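Local coordinates for uncharacterized protein (Bacteroides uniformis, PDB 4K61) that is of unknown function but belongs to the DUF2874 family, with a putative beta-lactamase-inhibitor-like, PepSY-like region, at residues 27-33 with 44-48. Numbering follows the deposited sequence.
Sequences DESYYVA and VWFDG
The indole N-H of Trp45 reaches over strand 30-37, above Val32, to the carboxylate of Asp27 at the end of strand 23-27, NE1 to OD2 being 2.9 Å. The bond is nearly straight, 172° at the hydrogen, and lies in the indole plane, yet it meets OD2 from above the carboxylate plane. Asp27 suits this place because its carboxylate oxygen can take a second donor: OD2 also accepts the backbone N-H of Ala136, tying the C-terminal region to the sheet. Its chi1 of 180° sets CG opposite the backbone N, bringing OD2 within bonding distance.

Val32, beta-branched, sets its CG2 methyl over one indole face in a CH-pi contact, 3.6 Å from the centroid of the five-membered ring. Tyr30 turns its ring face toward the indole edge in an offset edge-to-face pair, planes 72° apart, and its CB packs against Trp45 CD1.

Tyr31 N donates to Phe46 O (2.9 Å) and Phe46 N to Tyr31 O (2.8 Å); Ala33 and Val44 exchange the same two bonds, so all four residues have both N-H and C=O satisfied. Between them, Val32 and Trp45 form a non-hydrogen-bonded pair whose backbones bond outward, to Ser25 and to Val53 and Met54 respectively. Asp47 turns its OD1 to the N-H groups of Gln49 and Gln51, while a water accepts from Gly48 N. On the face opposite Trp45, Phe46 and the small Ala33 pack with helix 6-15. This alternation marks the antiparallel beta hairpin of strands 30-37 and 40-46, joined by a type II' turn to strand 23-27 in a meandering sheet.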
ATOM      1  N   ASP A  27      -0.038  -3.805 -13.308  1.00 43.24           N
ATOM      2  CA  ASP A  27      -0.092  -2.414 -12.830  1.00 41.35           C
ATOM      3  C   ASP A  27       1.109  -1.750 -13.469  1.00 42.94           C
ATOM      4  O   ASP A  27       2.249  -1.988 -13.085  1.00 38.36           O
ATOM      5  CB  ASP A  27      -0.011  -2.354 -11.303  1.00 36.90           C
ATOM      6  CG  ASP A  27      -0.061  -0.929 -10.737  1.00 37.51           C
ATOM      7  OD1 ASP A  27      -0.139   0.054 -11.517  1.00 42.83           O
ATOM      8  OD2 ASP A  27       0.001  -0.821  -9.481  1.00 34.70           O
ATOM      9  N   GLU A  28       0.818  -0.943 -14.482  1.00 47.81           N
ATOM     10  CA  GLU A  28       1.797  -0.439 -15.430  1.00 51.76           C
ATOM     11  C   GLU A  28       2.891  -1.486 -15.783  1.00 50.14           C
ATOM     12  O   GLU A  28       2.608  -2.482 -16.481  1.00 48.76           O
ATOM     13  CB  GLU A  28       2.280   0.969 -15.010  1.00 59.95           C
ATOM     14  CG  GLU A  28       3.164   1.156 -13.782  1.00 65.74           C
ATOM     15  CD  GLU A  28       3.280   2.630 -13.341  1.00 76.40           C
ATOM     16  OE1 GLU A  28       2.422   3.487 -13.715  1.00 76.33           O
ATOM     17  OE2 GLU A  28       4.257   2.946 -12.617  1.00 63.11           O
ATOM     18  N   SER A  29       4.106  -1.292 -15.280  1.00 48.75           N
ATOM     19  CA  SER A  29       5.245  -2.162 -15.591  1.00 46.73           C
ATOM     20  C   SER A  29       5.344  -3.456 -14.744  1.00 44.06           C
ATOM     21  O   SER A  29       6.309  -4.202 -14.881  1.00 44.72           O
ATOM     22  CB  SER A  29       6.527  -1.367 -15.336  1.00 47.32           C
ATOM     23  OG  SER A  29       7.650  -2.154 -15.697  1.00 57.10           O
ATOM     24  N   TYR A  30       4.387  -3.703 -13.846  1.00 39.92           N
ATOM     25  CA  TYR A  30       4.548  -4.702 -12.785  1.00 37.38           C
ATOM     26  C   TYR A  30       3.442  -5.743 -12.741  1.00 37.53           C
ATOM     27  O   TYR A  30       2.313  -5.514 -13.211  1.00 40.22           O
ATOM     28  CB  TYR A  30       4.564  -3.972 -11.438  1.00 35.97           C
ATOM     29  CG  TYR A  30       5.622  -2.921 -11.378  1.00 35.87           C
ATOM     30  CD1 TYR A  30       6.961  -3.259 -11.156  1.00 37.05           C
ATOM     31  CD2 TYR A  30       5.298  -1.588 -11.572  1.00 37.91           C
ATOM     32  CE1 TYR A  30       7.951  -2.294 -11.159  1.00 38.33           C
ATOM     33  CE2 TYR A  30       6.280  -0.614 -11.542  1.00 39.60           C
ATOM     34  CZ  TYR A  30       7.594  -0.976 -11.336  1.00 38.63           C
ATOM     35  OH  TYR A  30       8.538   0.007 -11.331  1.00 40.04           O
ATOM     36  N   TYR A  31       3.792  -6.911 -12.210  1.00 36.21           N
ATOM     37  CA  TYR A  31       2.827  -7.935 -11.858  1.00 34.49           C
ATOM     38  C   TYR A  31       2.504  -7.731 -10.409  1.00 32.90           C
ATOM     39  O   TYR A  31       3.405  -7.550  -9.584  1.00 29.31           O
ATOM     40  CB  TYR A  31       3.439  -9.315 -12.028  1.00 35.24           C
ATOM     41  CG  TYR A  31       3.896  -9.573 -13.419  1.00 36.90           C
ATOM     42  CD1 TYR A  31       3.004 -10.015 -14.412  1.00 39.23           C
ATOM     43  CD2 TYR A  31       5.208  -9.345 -13.786  1.00 38.27           C
ATOM     44  CE1 TYR A  31       3.416 -10.214 -15.691  1.00 42.68           C
ATOM     45  CE2 TYR A  31       5.621  -9.542 -15.070  1.00 41.09           C
ATOM     46  CZ  TYR A  31       4.728  -9.985 -16.022  1.00 43.64           C
ATOM     47  OH  TYR A  31       5.137 -10.197 -17.300  1.00 46.73           O
ATOM     48  N   VAL A  32       1.221  -7.827 -10.076  1.00 33.70           N
ATOM     49  CA  VAL A  32       0.816  -7.653  -8.690  1.00 30.17           C
ATOM     50  C   VAL A  32       0.123  -8.908  -8.222  1.00 28.31           C
ATOM     51  O   VAL A  32      -0.856  -9.366  -8.834  1.00 28.43           O
ATOM     52  CB  VAL A  32      -0.120  -6.437  -8.521  1.00 31.27           C
ATOM     53  CG1 VAL A  32      -0.532  -6.291  -7.050  1.00 28.63           C
ATOM     54  CG2 VAL A  32       0.549  -5.173  -9.060  1.00 34.22           C
ATOM     55  N   ALA A  33       0.663  -9.474  -7.129  1.00 26.75           N
ATOM     56  CA  ALA A  33       0.057 -10.581  -6.420  1.00 26.84           C
ATOM     57  C   ALA A  33      -0.737 -10.066  -5.262  1.00 24.11           C
ATOM     58  O   ALA A  33      -0.241  -9.268  -4.471  1.00 25.16           O
ATOM     59  CB  ALA A  33       1.112 -11.552  -5.915  1.00 25.55           C
ATOM     60  N   VAL A  44       2.070  -7.633  -3.475  1.00 22.31           N
ATOM     61  CA  VAL A  44       3.487  -7.556  -3.765  1.00 22.30           C
ATOM     62  C   VAL A  44       3.642  -7.290  -5.264  1.00 25.87           C
ATOM     63  O   VAL A  44       2.997  -7.940  -6.101  1.00 28.13           O
ATOM     64  CB  VAL A  44       4.247  -8.846  -3.411  1.00 23.29           C
ATOM     65  CG1 VAL A  44       5.717  -8.688  -3.698  1.00 23.69           C
ATOM     66  CG2 VAL A  44       4.098  -9.203  -1.945  1.00 22.33           C
ATOM     67  N   TRP A  45       4.459  -6.291  -5.564  1.00 25.82           N
ATOM     68  CA  TRP A  45       4.724  -5.854  -6.938  1.00 27.64           C
ATOM     69  C   TRP A  45       6.022  -6.481  -7.393  1.00 29.21           C
ATOM     70  O   TRP A  45       7.037  -6.368  -6.672  1.00 28.76           O
ATOM     71  CB  TRP A  45       4.878  -4.321  -7.021  1.00 28.58           C
ATOM     72  CG  TRP A  45       3.574  -3.550  -7.085  1.00 30.12           C
ATOM     73  CD1 TRP A  45       3.064  -2.888  -8.161  1.00 31.58           C
ATOM     74  CD2 TRP A  45       2.630  -3.365  -6.021  1.00 27.47           C
ATOM     75  NE1 TRP A  45       1.855  -2.323  -7.851  1.00 30.26           N
ATOM     76  CE2 TRP A  45       1.577  -2.584  -6.533  1.00 27.75           C
ATOM     77  CE3 TRP A  45       2.575  -3.775  -4.675  1.00 26.33           C
ATOM     78  CZ2 TRP A  45       0.483  -2.226  -5.770  1.00 27.64           C
ATOM     79  CZ3 TRP A  45       1.487  -3.388  -3.911  1.00 24.46           C
ATOM     80  CH2 TRP A  45       0.454  -2.644  -4.462  1.00 26.23           C
ATOM     81  N   PHE A  46       6.002  -7.094  -8.599  1.00 28.39           N
ATOM     82  CA  PHE A  46       7.208  -7.666  -9.178  1.00 30.69           C
ATOM     83  C   PHE A  46       7.492  -7.016 -10.509  1.00 34.49           C
ATOM     84  O   PHE A  46       6.565  -6.804 -11.322  1.00 34.53           O
ATOM     85  CB  PHE A  46       7.047  -9.170  -9.419  1.00 31.04           C
ATOM     86  CG  PHE A  46       6.886  -9.960  -8.174  1.00 28.94           C
ATOM     87  CD1 PHE A  46       5.627 -10.138  -7.636  1.00 28.33           C
ATOM     88  CD2 PHE A  46       7.990 -10.503  -7.510  1.00 29.05           C
ATOM     89  CE1 PHE A  46       5.449 -10.847  -6.468  1.00 26.52           C
ATOM     90  CE2 PHE A  46       7.806 -11.219  -6.317  1.00 27.55           C
ATOM     91  CZ  PHE A  46       6.543 -11.397  -5.817  1.00 26.10           C
ATOM     92  N   ASP A  47       8.774  -6.735 -10.764  1.00 35.46           N
ATOM     93  CA  ASP A  47       9.153  -6.290 -12.097  1.00 41.26           C
ATOM     94  C   ASP A  47       9.290  -7.460 -13.094  1.00 43.00           C
ATOM     95  O   ASP A  47       9.115  -8.613 -12.738  1.00 42.16           O
ATOM     96  CB  ASP A  47      10.415  -5.388 -12.052  1.00 44.34           C
ATOM     97  CG  ASP A  47      11.680  -6.116 -11.577  1.00 45.80           C
ATOM     98  OD1 ASP A  47      11.796  -7.368 -11.724  1.00 41.95           O
ATOM     99  OD2 ASP A  47      12.575  -5.368 -11.078  1.00 48.25           O
ATOM    100  N   GLY A  48       9.671  -7.165 -14.327  1.00 48.24           N
ATOM    101  CA  GLY A  48       9.877  -8.205 -15.352  1.00 52.59           C
ATOM    102  C   GLY A  48      10.969  -9.222 -15.056  1.00 54.18           C
ATOM    103  O   GLY A  48      11.004 -10.294 -15.670  1.00 58.36           O
TER
HETATM  104  O   HOH W   1       8.696  -4.440 -14.982  1.00 36.17           O